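Local coordinates for protein Kinase A (PDB 5J3U) that binds cAMP through cyclic nucleotide-binding domains and, as in related regulatory chains, probably restrains the kinase catalytic subunit until cAMP arrives, at residues Tyr181-Gly186 against Gly231-Ala236. Sequence-based numbering, arbitrary orientation.
Sequences YIVEEG and GICKVA
Ile182 and Ala236 form an antiparallel hydrogen-bonded pair: Ile182 N reaches Ala236 O at 2.9 Å, and Ala236 N returns to Ile182 O at 2.8 Å. Beyond the non-hydrogen-bonded pair Val183–Val235 the register slips by one at a classic beta bulge, which sets two residues, Glu184 and Glu185, against the single Lys234. Lys234 O therefore receives two amides, Glu184 N at 2.8 Å and, weakly, Glu185 N at 3.4 Å, while Lys234 N gives a nearly straight bond (172°) to Glu185 O. The lysine and Glu185 side chains run side by side; a bend at chi3 (-72°) turns CE of Lys234, and NZ beyond it closes a 3.1 Å salt bridge on the anti lone pair of Glu185 OE2. Glu184 instead slants across the lysine's aliphatic part, OE1 lying 3.8 Å from Lys234 CD. Its carboxylate is claimed by Arg130 at OE1 and by Thr161 at OE2. Tyr181 CD1 packs against Val235 CG2 (3.8 Å). In this jelly-roll-like cyclic nucleotide-binding domain, the bulge thus gives the two adjacent acids separate roles: Glu185 pairs with the neighbouring strand, whereas Glu184 links helix 116-138 to the edge strand 159-165.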
loop_
_atom_site.group_PDB
_atom_site.type_symbol
_atom_site.label_atom_id
_atom_site.label_comp_id
_atom_site.label_asym_id
_atom_site.label_seq_id
_atom_site.Cartn_x
_atom_site.Cartn_y
_atom_site.Cartn_z
ATOM N N TYR A 181 -4.728 -11.053 1.858
ATOM C CA TYR A 181 -5.354 -10.907 0.565
ATOM C C TYR A 181 -6.886 -11.070 0.578
ATOM O O TYR A 181 -7.454 -11.836 1.357
ATOM C CB TYR A 181 -4.785 -11.970 -0.389
ATOM C CG TYR A 181 -3.318 -11.883 -0.652
ATOM C CD1 TYR A 181 -2.806 -11.054 -1.627
ATOM C CD2 TYR A 181 -2.424 -12.652 0.095
ATOM C CE1 TYR A 181 -1.435 -10.997 -1.879
ATOM C CE2 TYR A 181 -1.075 -12.575 -0.119
ATOM C CZ TYR A 181 -0.581 -11.771 -1.107
ATOM O OH TYR A 181 0.767 -11.702 -1.367
ATOM N N ILE A 182 -7.572 -10.247 -0.198
ATOM C CA ILE A 182 -8.981 -10.400 -0.465
ATOM C C ILE A 182 -9.160 -10.395 -2.007
ATOM O O ILE A 182 -8.600 -9.539 -2.727
ATOM C CB ILE A 182 -9.817 -9.276 0.133
ATOM C CG1 ILE A 182 -9.355 -8.926 1.577
ATOM C CG2 ILE A 182 -11.262 -9.699 0.058
ATOM C CD1 ILE A 182 -10.006 -7.658 2.133
ATOM N N VAL A 183 -9.893 -11.362 -2.532
ATOM C CA VAL A 183 -10.045 -11.475 -3.933
ATOM C C VAL A 183 -11.064 -10.395 -4.339
ATOM O O VAL A 183 -12.211 -10.420 -3.887
ATOM C CB VAL A 183 -10.619 -12.851 -4.356
ATOM C CG1 VAL A 183 -10.845 -12.895 -5.835
ATOM C CG2 VAL A 183 -9.690 -14.021 -3.946
ATOM N N GLU A 184 -10.653 -9.518 -5.217
ATOM C CA GLU A 184 -11.581 -8.489 -5.769
ATOM C C GLU A 184 -12.433 -9.050 -6.912
ATOM O O GLU A 184 -13.636 -8.779 -6.991
ATOM C CB GLU A 184 -10.788 -7.301 -6.318
ATOM C CG GLU A 184 -9.939 -6.578 -5.296
ATOM C CD GLU A 184 -9.158 -5.378 -5.876
ATOM O OE1 GLU A 184 -9.841 -4.529 -6.549
ATOM O OE2 GLU A 184 -7.909 -5.276 -5.627
ATOM N N GLU A 185 -11.789 -9.773 -7.823
ATOM C CA GLU A 185 -12.416 -10.430 -8.964
ATOM C C GLU A 185 -11.560 -11.631 -9.357
ATOM O O GLU A 185 -10.353 -11.651 -9.084
ATOM C CB GLU A 185 -12.507 -9.496 -10.184
ATOM C CG GLU A 185 -13.333 -8.232 -10.027
ATOM C CD GLU A 185 -13.577 -7.561 -11.399
ATOM O OE1 GLU A 185 -14.503 -7.986 -12.118
ATOM O OE2 GLU A 185 -12.845 -6.630 -11.727
ATOM N N GLY A 186 -12.159 -12.581 -10.081
ATOM C CA GLY A 186 -11.482 -13.805 -10.470
ATOM C C GLY A 186 -11.531 -14.882 -9.424
ATOM O O GLY A 186 -12.406 -14.919 -8.596
ATOM N N GLY A 231 -7.647 -19.284 -13.596
ATOM C CA GLY A 231 -8.139 -18.403 -14.666
ATOM C C GLY A 231 -7.421 -17.079 -14.677
ATOM O O GLY A 231 -6.595 -16.792 -15.530
ATOM N N ILE A 232 -7.757 -16.266 -13.690
ATOM C CA ILE A 232 -7.141 -15.006 -13.445
ATOM C C ILE A 232 -7.622 -14.551 -12.053
ATOM O O ILE A 232 -8.684 -14.943 -11.602
ATOM C CB ILE A 232 -7.467 -13.990 -14.549
ATOM C CG1 ILE A 232 -6.671 -12.703 -14.336
ATOM C CG2 ILE A 232 -8.959 -13.661 -14.630
ATOM C CD1 ILE A 232 -6.621 -11.770 -15.526
ATOM N N CYS A 233 -6.812 -13.779 -11.332
ATOM C CA CYS A 233 -7.197 -13.352 -10.018
ATOM C C CYS A 233 -6.670 -11.967 -9.755
ATOM O O CYS A 233 -5.462 -11.721 -9.887
ATOM C CB CYS A 233 -6.636 -14.312 -8.972
ATOM S SG CYS A 233 -7.349 -14.080 -7.338
ATOM N N LYS A 234 -7.554 -11.075 -9.347
ATOM C CA LYS A 234 -7.212 -9.691 -8.941
ATOM C C LYS A 234 -7.420 -9.593 -7.456
ATOM O O LYS A 234 -8.543 -9.827 -6.993
ATOM C CB LYS A 234 -8.122 -8.688 -9.649
ATOM C CG LYS A 234 -7.790 -7.243 -9.321
ATOM C CD LYS A 234 -8.889 -6.290 -9.752
ATOM C CE LYS A 234 -8.973 -6.121 -11.205
ATOM N NZ LYS A 234 -10.134 -5.203 -11.491
ATOM N N VAL A 235 -6.353 -9.297 -6.699
ATOM C CA VAL A 235 -6.394 -9.311 -5.268
ATOM C C VAL A 235 -6.069 -7.938 -4.697
ATOM O O VAL A 235 -5.218 -7.193 -5.219
ATOM C CB VAL A 235 -5.431 -10.335 -4.575
ATOM C CG1 VAL A 235 -5.999 -11.725 -4.663
ATOM C CG2 VAL A 235 -4.024 -10.242 -5.124
ATOM N N ALA A 236 -6.813 -7.597 -3.670
ATOM C CA ALA A 236 -6.480 -6.514 -2.751
ATOM C C ALA A 236 -5.519 -7.069 -1.712
ATOM O O ALA A 236 -5.761 -8.183 -1.149
ATOM C CB ALA A 236 -7.735 -5.954 -2.106
#